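PDB 4OM9: serine protease pet from Escherichia coli, which acts as a secreted autotransporter enterotoxin of enteroaggregative strains, a serine endopeptidase whose cytoskeletal target is probably alpha-fodrin. Local coordinates for residues D118-Y123 with E219-L224; D644-S649 with I664-I669; K795-S800 with N813-K818; N292-F297 with G315-E320. All blocks are in the same frame, centred on the assembly; numbering follows the deposited sequence.

Contact 1: D118-Y123 with E219-L224; sequences DTSFNY and EDKWVL
D118 and K221 carry the charged part of this contact. The ammonium NZ of K221 lies 2.5 Å from D118 OD2, a short salt bridge that reaches the oxygen on its syn side but 33° out of the carboxylate plane. D118 CG stands anti to its backbone N (chi1 174°), on the K221 side. K221 gets there with an extended chain whose side-chain axis crosses that of D118 at about a right angle; a longer, weak hydrogen bond runs from the same NZ to S120 OG.

The other carboxylate oxygen is held from within its own loop. D118 OD1 accepts from S120 N at 2.8 Å, which defines an Asx turn and comes from above the carboxylate plane, and also from S120 OG at 2.7 Å through its syn lone pair. The two bonds together restrain the carboxylate.

Both segments belong to the protease domain, of the chymotrypsin-like PA clan: the loop between strand 102-107 and helix 127-134 lies against the start of strand 221-232. Backbone pairing is confined to one bond, L224 N to D118 O, 2.9 Å and nearly straight at 167°. A water extends it, accepting from D118 N and donating to W222 O.

V223 touches both kinds of surface. CG1 meets F121 CB at 3.6 Å, whereas CG2 packs against the polar turn, 3.1 Å from D118 OD1 and 3.5 Å from S120 OG.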
loop_
_atom_site.group_PDB
_atom_site.type_symbol
_atom_site.label_atom_id
_atom_site.label_comp_id
_atom_site.label_asym_id
_atom_site.label_seq_id
_atom_site.Cartn_x
_atom_site.Cartn_y
_atom_site.Cartn_z
ATOM N N ASP A 118 -4.700 25.519 15.474
ATOM C CA ASP A 118 -5.206 25.658 16.839
ATOM C C ASP A 118 -4.729 26.986 17.433
ATOM O O ASP A 118 -3.559 27.317 17.343
ATOM C CB ASP A 118 -4.741 24.478 17.702
ATOM C CG ASP A 118 -5.116 24.632 19.179
ATOM O OD1 ASP A 118 -4.505 25.463 19.895
ATOM O OD2 ASP A 118 -6.014 23.899 19.635
ATOM N N THR A 119 -5.642 27.728 18.047
ATOM C CA THR A 119 -5.364 29.066 18.573
ATOM C C THR A 119 -5.388 29.145 20.101
ATOM O O THR A 119 -5.746 30.178 20.656
ATOM C CB THR A 119 -6.403 30.100 18.055
ATOM O OG1 THR A 119 -7.723 29.564 18.234
ATOM C CG2 THR A 119 -6.191 30.406 16.579
ATOM N N SER A 120 -5.015 28.069 20.783
ATOM C CA SER A 120 -5.082 28.065 22.242
ATOM C C SER A 120 -3.787 28.535 22.951
ATOM O O SER A 120 -3.585 28.238 24.133
ATOM C CB SER A 120 -5.441 26.666 22.728
ATOM O OG SER A 120 -4.334 25.803 22.545
ATOM N N PHE A 121 -2.908 29.247 22.249
ATOM C CA PHE A 121 -1.725 29.780 22.916
ATOM C C PHE A 121 -2.050 31.020 23.760
ATOM O O PHE A 121 -2.625 31.980 23.272
ATOM C CB PHE A 121 -0.615 30.133 21.928
ATOM C CG PHE A 121 0.618 30.675 22.607
ATOM C CD1 PHE A 121 1.414 29.842 23.382
ATOM C CD2 PHE A 121 0.949 32.014 22.512
ATOM C CE1 PHE A 121 2.520 30.328 24.030
ATOM C CE2 PHE A 121 2.065 32.510 23.156
ATOM C CZ PHE A 121 2.854 31.667 23.924
ATOM N N ASN A 122 -1.657 30.991 25.028
ATOM C CA ASN A 122 -1.938 32.097 25.943
ATOM C C ASN A 122 -0.673 32.785 26.425
ATOM O O ASN A 122 -0.086 32.385 27.432
ATOM C CB ASN A 122 -2.734 31.599 27.145
ATOM C CG ASN A 122 -3.313 32.725 27.957
ATOM O OD1 ASN A 122 -2.921 33.880 27.801
ATOM N ND2 ASN A 122 -4.252 32.397 28.834
ATOM N N TYR A 123 -0.277 33.841 25.725
ATOM C CA TYR A 123 0.946 34.572 26.044
ATOM C C TYR A 123 0.958 35.169 27.451
ATOM O O TYR A 123 2.010 35.540 27.951
ATOM C CB TYR A 123 1.169 35.695 25.027
ATOM C CG TYR A 123 2.592 36.237 24.997
ATOM C CD1 TYR A 123 3.687 35.374 24.966
ATOM C CD2 TYR A 123 2.836 37.608 24.948
ATOM C CE1 TYR A 123 4.993 35.859 24.910
ATOM C CE2 TYR A 123 4.127 38.105 24.892
ATOM C CZ TYR A 123 5.211 37.223 24.880
ATOM O OH TYR A 123 6.489 37.714 24.813
ATOM N N GLU A 219 -2.027 18.426 26.000
ATOM C CA GLU A 219 -3.110 18.241 25.051
ATOM C C GLU A 219 -2.613 17.485 23.833
ATOM O O GLU A 219 -3.402 17.082 22.987
ATOM C CB GLU A 219 -3.698 19.592 24.644
ATOM C CG GLU A 219 -4.103 20.477 25.813
ATOM C CD GLU A 219 -5.435 20.083 26.441
ATOM O OE1 GLU A 219 -5.638 18.889 26.743
ATOM O OE2 GLU A 219 -6.284 20.979 26.637
ATOM N N ASP A 220 -1.297 17.295 23.765
ATOM C CA ASP A 220 -0.647 16.585 22.668
ATOM C C ASP A 220 -1.112 17.113 21.312
ATOM O O ASP A 220 -1.732 16.400 20.518
ATOM C CB ASP A 220 -0.900 15.083 22.792
ATOM C CG ASP A 220 -0.512 14.545 24.164
ATOM O OD1 ASP A 220 0.706 14.398 24.439
ATOM O OD2 ASP A 220 -1.433 14.283 24.973
ATOM N N LYS A 221 -0.811 18.384 21.064
ATOM C CA LYS A 221 -1.215 19.039 19.832
ATOM C C LYS A 221 -0.333 20.233 19.501
ATOM O O LYS A 221 0.118 20.950 20.384
ATOM C CB LYS A 221 -2.668 19.493 19.931
ATOM C CG LYS A 221 -2.938 20.425 21.106
ATOM C CD LYS A 221 -4.288 21.106 20.968
ATOM C CE LYS A 221 -4.507 22.137 22.074
ATOM N NZ LYS A 221 -5.812 22.842 21.902
ATOM N N TRP A 222 -0.112 20.453 18.213
ATOM C CA TRP A 222 0.577 21.652 17.758
ATOM C C TRP A 222 -0.337 22.880 17.786
ATOM O O TRP A 222 -1.507 22.841 17.380
ATOM C CB TRP A 222 1.136 21.444 16.353
ATOM C CG TRP A 222 2.296 20.512 16.357
ATOM C CD1 TRP A 222 2.268 19.180 16.119
ATOM C CD2 TRP A 222 3.650 20.844 16.650
ATOM N NE1 TRP A 222 3.530 18.651 16.224
ATOM C CE2 TRP A 222 4.402 19.655 16.554
ATOM C CE3 TRP A 222 4.309 22.038 16.979
ATOM C CZ2 TRP A 222 5.778 19.613 16.777
ATOM C CZ3 TRP A 222 5.669 22.001 17.200
ATOM C CH2 TRP A 222 6.395 20.791 17.095
ATOM N N VAL A 223 0.233 23.975 18.250
ATOM C CA VAL A 223 -0.519 25.155 18.562
ATOM C C VAL A 223 0.135 26.287 17.818
ATOM O O VAL A 223 1.349 26.309 17.696
ATOM C CB VAL A 223 -0.530 25.372 20.099
ATOM C CG1 VAL A 223 -0.538 26.841 20.494
ATOM C CG2 VAL A 223 -1.666 24.582 20.728
ATOM N N LEU A 224 -0.657 27.215 17.293
ATOM C CA LEU A 224 -0.088 28.384 16.652
ATOM C C LEU A 224 0.462 29.360 17.696
ATOM O O LEU A 224 -0.324 30.018 18.375
ATOM C CB LEU A 224 -1.137 29.084 15.812
ATOM C CG LEU A 224 -0.678 30.241 14.933
ATOM C CD1 LEU A 224 0.190 29.729 13.787
ATOM C CD2 LEU A 224 -1.916 30.975 14.412
HETATM O O HOH W 1 -2.027 24.069 14.873
#

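Contact 2: D644-S649 with I664-I669; sequences DSIGES and IGDKAI
The segments around E648 and K667 run nearly parallel, their end-to-end directions 16° apart, and they converge along their length: CA atoms are 7.6 Å apart at I646 and D666 but 4.5 Å apart at S649 and A668. One backbone hydrogen bond closes the narrow end, I669 N to S649 O at 2.7 Å, with an N-H...O angle of 166°. The same oxygen takes a CA-H...O contact from A668 CA at 3.2 Å.

Ahead of this pairing, a type II turn from G665 to A668 swings the second chain round, with K667 in the left-handed backbone conformation. Such a turn between strand 661-664 and strand 668-672 is a corner of the right-handed parallel beta-helix that forms the stalk of this toxin, and strand 649-652 is the parallel neighbour of strand 668-672.

Among the side chains, K667 reaches back over the first segment. Its CB lies 3.8 Å from G647 O, and its CD meets I646 CG2 at 3.8 Å, the two side chains crossing at about a right angle. The chain then bends at chi4 (54°), and NZ makes a weak salt bridge to D666 OD2. At the buried end, S649 OG lies 3.2 Å from A668 CB.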
loop_
_atom_site.group_PDB
_atom_site.type_symbol
_atom_site.label_atom_id
_atom_site.label_comp_id
_atom_site.label_asym_id
_atom_site.label_seq_id
_atom_site.Cartn_x
_atom_site.Cartn_y
_atom_site.Cartn_z
ATOM N N ASP A 644 11.379 -0.724 -14.860
ATOM C CA ASP A 644 11.730 -1.723 -13.881
ATOM C C ASP A 644 11.849 -1.109 -12.494
ATOM O O ASP A 644 12.494 -0.067 -12.304
ATOM C CB ASP A 644 13.044 -2.399 -14.271
ATOM C CG ASP A 644 12.936 -3.178 -15.571
ATOM O OD1 ASP A 644 11.841 -3.690 -15.874
ATOM O OD2 ASP A 644 13.949 -3.279 -16.294
ATOM N N SER A 645 11.215 -1.746 -11.521
ATOM C CA SER A 645 11.412 -1.369 -10.131
ATOM C C SER A 645 11.019 -2.547 -9.288
ATOM O O SER A 645 9.835 -2.789 -9.054
ATOM C CB SER A 645 10.593 -0.132 -9.740
ATOM O OG SER A 645 10.929 0.290 -8.427
ATOM N N ILE A 646 12.025 -3.270 -8.824
ATOM C CA ILE A 646 11.815 -4.560 -8.197
ATOM C C ILE A 646 11.703 -4.377 -6.693
ATOM O O ILE A 646 12.490 -3.656 -6.093
ATOM C CB ILE A 646 12.964 -5.536 -8.567
ATOM C CG1 ILE A 646 13.021 -5.703 -10.088
ATOM C CG2 ILE A 646 12.799 -6.886 -7.869
ATOM C CD1 ILE A 646 14.421 -5.639 -10.673
ATOM N N GLY A 647 10.690 -5.006 -6.107
ATOM C CA GLY A 647 10.459 -4.961 -4.678
ATOM C C GLY A 647 9.559 -6.113 -4.284
ATOM O O GLY A 647 8.980 -6.779 -5.140
ATOM N N GLU A 648 9.439 -6.350 -2.987
ATOM C CA GLU A 648 8.628 -7.441 -2.473
ATOM C C GLU A 648 7.159 -7.317 -2.872
ATOM O O GLU A 648 6.601 -6.221 -2.868
ATOM C CB GLU A 648 8.759 -7.487 -0.959
ATOM C CG GLU A 648 7.728 -8.301 -0.247
ATOM C CD GLU A 648 8.038 -8.425 1.228
ATOM O OE1 GLU A 648 9.136 -8.927 1.571
ATOM O OE2 GLU A 648 7.192 -8.013 2.043
ATOM N N SER A 649 6.543 -8.444 -3.233
ATOM C CA SER A 649 5.110 -8.490 -3.512
ATOM C C SER A 649 4.469 -9.744 -2.923
ATOM O O SER A 649 5.121 -10.786 -2.793
ATOM C CB SER A 649 4.859 -8.443 -5.012
ATOM O OG SER A 649 5.355 -9.618 -5.628
ATOM N N ILE A 664 5.562 -15.953 -11.701
ATOM C CA ILE A 664 5.875 -15.487 -10.363
ATOM C C ILE A 664 7.333 -15.057 -10.344
ATOM O O ILE A 664 8.238 -15.858 -10.589
ATOM C CB ILE A 664 5.577 -16.568 -9.317
ATOM C CG1 ILE A 664 4.106 -16.987 -9.459
ATOM C CG2 ILE A 664 5.874 -16.058 -7.917
ATOM C CD1 ILE A 664 3.612 -17.972 -8.429
ATOM N N GLY A 665 7.549 -13.770 -10.096
ATOM C CA GLY A 665 8.860 -13.186 -10.250
ATOM C C GLY A 665 9.630 -12.928 -8.966
ATOM O O GLY A 665 9.167 -13.205 -7.861
ATOM N N ASP A 666 10.831 -12.396 -9.138
ATOM C CA ASP A 666 11.748 -12.147 -8.039
ATOM C C ASP A 666 11.106 -11.375 -6.877
ATOM O O ASP A 666 10.350 -10.426 -7.089
ATOM C CB ASP A 666 12.974 -11.399 -8.566
ATOM C CG ASP A 666 14.106 -11.367 -7.565
ATOM O OD1 ASP A 666 14.081 -12.179 -6.616
ATOM O OD2 ASP A 666 15.017 -10.529 -7.725
ATOM N N LYS A 667 11.384 -11.838 -5.659
ATOM C CA LYS A 667 10.950 -11.209 -4.409
ATOM C C LYS A 667 9.447 -11.367 -4.098
ATOM O O LYS A 667 9.002 -10.987 -3.018
ATOM C CB LYS A 667 11.336 -9.720 -4.400
ATOM C CG LYS A 667 12.853 -9.486 -4.408
ATOM C CD LYS A 667 13.209 -8.007 -4.221
ATOM C CE LYS A 667 14.719 -7.810 -4.038
ATOM N NZ LYS A 667 15.503 -8.423 -5.151
ATOM N N ALA A 668 8.678 -11.952 -5.015
ATOM C CA ALA A 668 7.275 -12.252 -4.729
ATOM C C ALA A 668 7.152 -13.378 -3.700
ATOM O O ALA A 668 7.919 -14.335 -3.711
ATOM C CB ALA A 668 6.523 -12.622 -6.013
ATOM N N ILE A 669 6.184 -13.249 -2.802
ATOM C CA ILE A 669 5.876 -14.303 -1.848
ATOM C C ILE A 669 4.416 -14.707 -1.986
ATOM O O ILE A 669 3.503 -13.981 -1.556
ATOM C CB ILE A 669 6.156 -13.878 -0.407
ATOM C CG1 ILE A 669 7.621 -13.453 -0.269
ATOM C CG2 ILE A 669 5.814 -15.014 0.546
ATOM C CD1 ILE A 669 8.019 -13.034 1.125
#

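Contact 3: K795-S800 with N813-K818; sequences KAAQSS and NSELKK
K817 presses its CB into the bend of A797-S799, coming within 3.1 Å of S799 O and 3.4 Å of Q798 C. K817 CG stands anti to the backbone N (chi1 171°), 3.7 Å from Q798 C, and bends at chi2 and chi4 carry the remainder of the chain away from the bend.

Backbone bonds flank this CB. K817 N donates to A796 O at 3.0 Å with a bent N-H...O angle of 139°, while K818 N donates to S799 O, also at 3.0 Å, along an almost straight 176° line. The bonded carbonyls thus lie just before the bend and at its end, and no continuous strand pairing spans it.

L816, its CG anti to the backbone N, sends CD1 toward the same two carbonyl oxygens, 3.5 Å from A796 O, and makes a looser apolar contact with A796 CB. E815 OE2 comes to 4.1 Å from A797 CB. K795 lays its aliphatic chain against the N813 carbonyl; CE approaches N813 O to 3.5 Å before chi4 turns NZ aside, toward a weak bond with S793 OG.

In the fold, strand 794-796 runs parallel to strand 747-755, where S755 touches both A796 and S799, and S799 OG is bonded to K757 O. Residues 836-842 also contact 813-818: N813 OD1 accepts from T837 N and K818 touches E842, consistent with successive beta-helix coils.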
loop_
_atom_site.group_PDB
_atom_site.type_symbol
_atom_site.label_atom_id
_atom_site.label_comp_id
_atom_site.label_asym_id
_atom_site.label_seq_id
_atom_site.Cartn_x
_atom_site.Cartn_y
_atom_site.Cartn_z
ATOM N N LYS A 795 14.333 -37.276 -13.263
ATOM C CA LYS A 795 15.526 -37.170 -14.084
ATOM C C LYS A 795 16.303 -35.908 -13.752
ATOM O O LYS A 795 16.226 -34.919 -14.471
ATOM C CB LYS A 795 15.158 -37.189 -15.566
ATOM C CG LYS A 795 14.155 -38.265 -15.918
ATOM C CD LYS A 795 14.231 -38.639 -17.381
ATOM C CE LYS A 795 13.222 -39.730 -17.716
ATOM N NZ LYS A 795 11.822 -39.260 -17.483
ATOM N N ALA A 796 17.051 -35.946 -12.656
ATOM C CA ALA A 796 17.884 -34.818 -12.255
ATOM C C ALA A 796 19.293 -35.272 -11.879
ATOM O O ALA A 796 19.534 -35.653 -10.736
ATOM C CB ALA A 796 17.244 -34.086 -11.099
ATOM N N ALA A 797 20.223 -35.210 -12.832
ATOM C CA ALA A 797 21.560 -35.793 -12.655
ATOM C C ALA A 797 22.587 -34.858 -12.002
ATOM O O ALA A 797 23.790 -35.106 -12.088
ATOM C CB ALA A 797 22.094 -36.275 -14.000
ATOM N N GLN A 798 22.127 -33.786 -11.361
ATOM C CA GLN A 798 23.033 -32.898 -10.636
ATOM C C GLN A 798 22.466 -32.560 -9.268
ATOM O O GLN A 798 23.109 -31.890 -8.460
ATOM C CB GLN A 798 23.292 -31.609 -11.417
ATOM C CG GLN A 798 23.935 -31.798 -12.781
ATOM C CD GLN A 798 22.920 -31.799 -13.907
ATOM O OE1 GLN A 798 21.770 -32.202 -13.722
ATOM N NE2 GLN A 798 23.336 -31.334 -15.081
ATOM N N SER A 799 21.262 -33.060 -9.011
ATOM C CA SER A 799 20.442 -32.579 -7.905
ATOM C C SER A 799 20.471 -33.478 -6.667
ATOM O O SER A 799 20.729 -34.677 -6.761
ATOM C CB SER A 799 19.000 -32.411 -8.387
ATOM O OG SER A 799 18.976 -31.873 -9.701
ATOM N N SER A 800 20.200 -32.879 -5.511
ATOM C CA SER A 800 20.108 -33.608 -4.249
ATOM C C SER A 800 18.697 -34.151 -4.033
ATOM O O SER A 800 17.799 -33.878 -4.828
ATOM C CB SER A 800 20.504 -32.701 -3.081
ATOM O OG SER A 800 21.806 -32.170 -3.261
ATOM N N ASN A 813 12.229 -44.448 -15.337
ATOM C CA ASN A 813 13.683 -44.433 -15.208
ATOM C C ASN A 813 14.195 -43.119 -14.642
ATOM O O ASN A 813 14.167 -42.096 -15.323
ATOM C CB ASN A 813 14.345 -44.686 -16.563
ATOM C CG ASN A 813 14.487 -46.158 -16.879
ATOM O OD1 ASN A 813 14.427 -47.004 -15.992
ATOM N ND2 ASN A 813 14.683 -46.470 -18.151
ATOM N N SER A 814 14.662 -43.145 -13.399
ATOM C CA SER A 814 15.158 -41.937 -12.749
ATOM C C SER A 814 16.678 -41.980 -12.585
ATOM O O SER A 814 17.211 -42.892 -11.951
ATOM C CB SER A 814 14.484 -41.759 -11.387
ATOM O OG SER A 814 13.164 -42.270 -11.404
ATOM N N GLU A 815 17.381 -41.011 -13.174
ATOM C CA GLU A 815 18.820 -40.887 -12.940
ATOM C C GLU A 815 19.110 -39.645 -12.098
ATOM O O GLU A 815 19.283 -38.538 -12.602
ATOM C CB GLU A 815 19.616 -40.870 -14.257
ATOM C CG GLU A 815 19.199 -39.856 -15.308
ATOM C CD GLU A 815 20.051 -39.940 -16.562
ATOM O OE1 GLU A 815 19.695 -40.718 -17.477
ATOM O OE2 GLU A 815 21.077 -39.229 -16.633
ATOM N N LEU A 816 19.152 -39.865 -10.791
ATOM C CA LEU A 816 19.326 -38.811 -9.801
ATOM C C LEU A 816 20.772 -38.702 -9.329
ATOM O O LEU A 816 21.478 -39.711 -9.229
ATOM C CB LEU A 816 18.411 -39.084 -8.613
ATOM C CG LEU A 816 18.511 -38.178 -7.398
ATOM C CD1 LEU A 816 18.050 -36.786 -7.775
ATOM C CD2 LEU A 816 17.672 -38.752 -6.288
ATOM N N LYS A 817 21.218 -37.486 -9.035
ATOM C CA LYS A 817 22.582 -37.301 -8.553
ATOM C C LYS A 817 22.766 -37.866 -7.141
ATOM O O LYS A 817 23.274 -38.970 -6.983
ATOM C CB LYS A 817 22.969 -35.825 -8.593
ATOM C CG LYS A 817 24.297 -35.493 -7.915
ATOM C CD LYS A 817 25.478 -36.072 -8.644
ATOM C CE LYS A 817 26.759 -35.589 -8.008
ATOM N NZ LYS A 817 26.725 -34.120 -7.806
ATOM N N LYS A 818 22.334 -37.127 -6.121
ATOM C CA LYS A 818 22.590 -37.526 -4.741
ATOM C C LYS A 818 21.312 -37.844 -3.974
ATOM O O LYS A 818 20.235 -37.359 -4.316
ATOM C CB LYS A 818 23.380 -36.433 -4.027
ATOM C CG LYS A 818 24.807 -36.306 -4.537
ATOM C CD LYS A 818 25.516 -35.071 -4.004
ATOM C CE LYS A 818 26.980 -35.059 -4.432
ATOM N NZ LYS A 818 27.647 -33.759 -4.155
#

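Contact 4: N292-F297 with G315-E320; sequences NKDLVF and GFIFDE
F297 turns the edge of its ring toward the face of F316 in an edge-to-face pair: F297 CE2 stands 3.4 Å from F316 CD1, over the rim of that ring, with the planes at 75° and the centroids 5.1 Å apart. F318, the other partner, lies beside F297, points the same way and receives F297 CD2 over one face at 3.7 Å; this second pair is oblique. The three rings form a buried aromatic cluster. L295 joins the same face, its CD1 set at the edge of the F316 ring.

V296 and I317 occupy the other face, side by side, with V296 CG1 4.1 Å from I317 CG2. I317 CD1 extends to D294, lying 3.8 Å from its CB.

The backbones are paired in parallel register. L295 N donates to G315 O, I317 N to L295 O at 3.0 Å, and F297 N to I317 O at 2.8 Å; a weak bond from D319 N to F297 O follows. D294 adds a side-chain bond at the start, its OD1 taking G315 N through the anti lone pair at 3.2 Å, while its OD2 forms a salt bridge with R106 of the protease domain.

Strand 258-262 pairs beyond the first segment and strand 341-343 beyond the second. Such in-register parallel pairing of successive coils is the hallmark of the right-handed beta-helix of autotransporter passengers; here the aromatic cluster fills its interior.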
loop_
_atom_site.group_PDB
_atom_site.type_symbol
_atom_site.label_atom_id
_atom_site.label_comp_id
_atom_site.label_asym_id
_atom_site.label_seq_id
_atom_site.Cartn_x
_atom_site.Cartn_y
_atom_site.Cartn_z
ATOM N N ASN A 292 -21.836 42.932 5.358
ATOM C CA ASN A 292 -22.666 41.875 5.923
ATOM C C ASN A 292 -21.991 41.066 6.995
ATOM O O ASN A 292 -20.786 40.821 6.935
ATOM C CB ASN A 292 -23.126 40.909 4.833
ATOM C CG ASN A 292 -24.335 41.413 4.077
ATOM O OD1 ASN A 292 -24.268 42.419 3.384
ATOM N ND2 ASN A 292 -25.444 40.694 4.186
ATOM N N LYS A 293 -22.792 40.625 7.957
ATOM C CA LYS A 293 -22.377 39.632 8.931
ATOM C C LYS A 293 -22.740 38.211 8.496
ATOM O O LYS A 293 -23.463 38.019 7.514
ATOM C CB LYS A 293 -23.016 39.946 10.276
ATOM C CG LYS A 293 -22.734 41.378 10.704
ATOM C CD LYS A 293 -23.206 41.651 12.108
ATOM C CE LYS A 293 -23.331 43.143 12.335
ATOM N NZ LYS A 293 -23.452 43.366 13.776
ATOM N N ASP A 294 -22.232 37.212 9.212
ATOM C CA ASP A 294 -22.750 35.860 9.040
ATOM C C ASP A 294 -24.122 35.800 9.702
ATOM O O ASP A 294 -24.345 36.404 10.760
ATOM C CB ASP A 294 -21.815 34.799 9.643
ATOM C CG ASP A 294 -20.420 34.840 9.047
ATOM O OD1 ASP A 294 -20.293 34.818 7.798
ATOM O OD2 ASP A 294 -19.439 34.919 9.839
ATOM N N LEU A 295 -25.049 35.092 9.070
ATOM C CA LEU A 295 -26.299 34.792 9.726
ATOM C C LEU A 295 -26.096 33.492 10.472
ATOM O O LEU A 295 -26.001 32.422 9.869
ATOM C CB LEU A 295 -27.454 34.693 8.729
ATOM C CG LEU A 295 -27.647 35.938 7.872
ATOM C CD1 LEU A 295 -28.925 35.838 6.996
ATOM C CD2 LEU A 295 -27.693 37.183 8.750
ATOM N N VAL A 296 -26.023 33.593 11.792
ATOM C CA VAL A 296 -25.739 32.450 12.644
ATOM C C VAL A 296 -27.050 31.936 13.210
ATOM O O VAL A 296 -27.581 32.497 14.176
ATOM C CB VAL A 296 -24.771 32.824 13.770
ATOM C CG1 VAL A 296 -24.391 31.604 14.585
ATOM C CG2 VAL A 296 -23.528 33.477 13.187
ATOM N N PHE A 297 -27.562 30.874 12.585
ATOM C CA PHE A 297 -28.874 30.317 12.892
ATOM C C PHE A 297 -28.828 29.354 14.060
ATOM O O PHE A 297 -27.897 28.582 14.184
ATOM C CB PHE A 297 -29.441 29.598 11.665
ATOM C CG PHE A 297 -29.604 30.486 10.465
ATOM C CD1 PHE A 297 -30.582 31.474 10.446
ATOM C CD2 PHE A 297 -28.790 30.332 9.358
ATOM C CE1 PHE A 297 -30.746 32.288 9.349
ATOM C CE2 PHE A 297 -28.945 31.148 8.251
ATOM C CZ PHE A 297 -29.922 32.135 8.249
ATOM N N GLY A 315 -22.137 34.656 5.222
ATOM C CA GLY A 315 -22.689 33.381 4.809
ATOM C C GLY A 315 -23.517 32.727 5.907
ATOM O O GLY A 315 -23.718 33.326 6.965
ATOM N N PHE A 316 -23.975 31.499 5.665
ATOM C CA PHE A 316 -24.820 30.773 6.618
ATOM C C PHE A 316 -24.032 29.931 7.603
ATOM O O PHE A 316 -23.212 29.096 7.214
ATOM C CB PHE A 316 -25.809 29.852 5.888
ATOM C CG PHE A 316 -26.929 30.570 5.189
ATOM C CD1 PHE A 316 -27.177 31.913 5.426
ATOM C CD2 PHE A 316 -27.757 29.882 4.299
ATOM C CE1 PHE A 316 -28.223 32.568 4.784
ATOM C CE2 PHE A 316 -28.807 30.526 3.643
ATOM C CZ PHE A 316 -29.045 31.867 3.889
ATOM N N ILE A 317 -24.308 30.121 8.886
ATOM C CA ILE A 317 -23.683 29.310 9.908
ATOM C C ILE A 317 -24.767 28.692 10.761
ATOM O O ILE A 317 -25.652 29.391 11.239
ATOM C CB ILE A 317 -22.719 30.132 10.784
ATOM C CG1 ILE A 317 -21.549 30.663 9.949
ATOM C CG2 ILE A 317 -22.229 29.310 11.986
ATOM C CD1 ILE A 317 -20.469 31.451 10.794
ATOM N N PHE A 318 -24.693 27.378 10.948
ATOM C CA PHE A 318 -25.715 26.635 11.671
ATOM C C PHE A 318 -25.135 26.024 12.924
ATOM O O PHE A 318 -23.989 25.596 12.920
ATOM C CB PHE A 318 -26.308 25.534 10.789
ATOM C CG PHE A 318 -27.081 26.049 9.622
ATOM C CD1 PHE A 318 -26.442 26.353 8.434
ATOM C CD2 PHE A 318 -28.451 26.243 9.715
ATOM C CE1 PHE A 318 -27.166 26.838 7.368
ATOM C CE2 PHE A 318 -29.165 26.725 8.658
ATOM C CZ PHE A 318 -28.527 27.021 7.484
ATOM N N ASP A 319 -25.932 25.969 13.986
ATOM C CA ASP A 319 -25.478 25.393 15.248
ATOM C C ASP A 319 -25.497 23.871 15.172
ATOM O O ASP A 319 -25.626 23.304 14.087
ATOM C CB ASP A 319 -26.339 25.892 16.413
ATOM C CG ASP A 319 -27.789 25.488 16.280
ATOM O OD1 ASP A 319 -28.192 25.081 15.176
ATOM O OD2 ASP A 319 -28.533 25.580 17.276
ATOM N N GLU A 320 -25.381 23.214 16.323
ATOM C CA GLU A 320 -25.214 21.760 16.370
ATOM C C GLU A 320 -26.507 21.007 16.679
ATOM O O GLU A 320 -27.412 21.551 17.299
ATOM C CB GLU A 320 -24.150 21.392 17.409
ATOM C CG GLU A 320 -22.803 22.042 17.164
ATOM C CD GLU A 320 -21.798 21.739 18.263
ATOM O OE1 GLU A 320 -22.217 21.583 19.429
ATOM O OE2 GLU A 320 -20.587 21.654 17.962
#

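How the contacts relate
Contact 4 is the most buried of the set, with six of its ten touching residues buried, and joins regular backbone pairing to an apolar interior; contacts 1, 2 and 3 are only partly buried. Contact 1, in the protease domain, adds a salt bridge and an Asx turn, while the other three join successive parts of the beta-helix. Contacts 2 and 3 have few backbone bonds, set beside a turn or a bend, and aliphatic lysine contacts; both reach the same run of parallel coil strands, their centres about 30 Å apart. Contacts 1 and 4 have centres about 26 Å apart on one side of the chain's centre, whereas contacts 3 and 4 lie on opposite sides, centres about 85 Å apart.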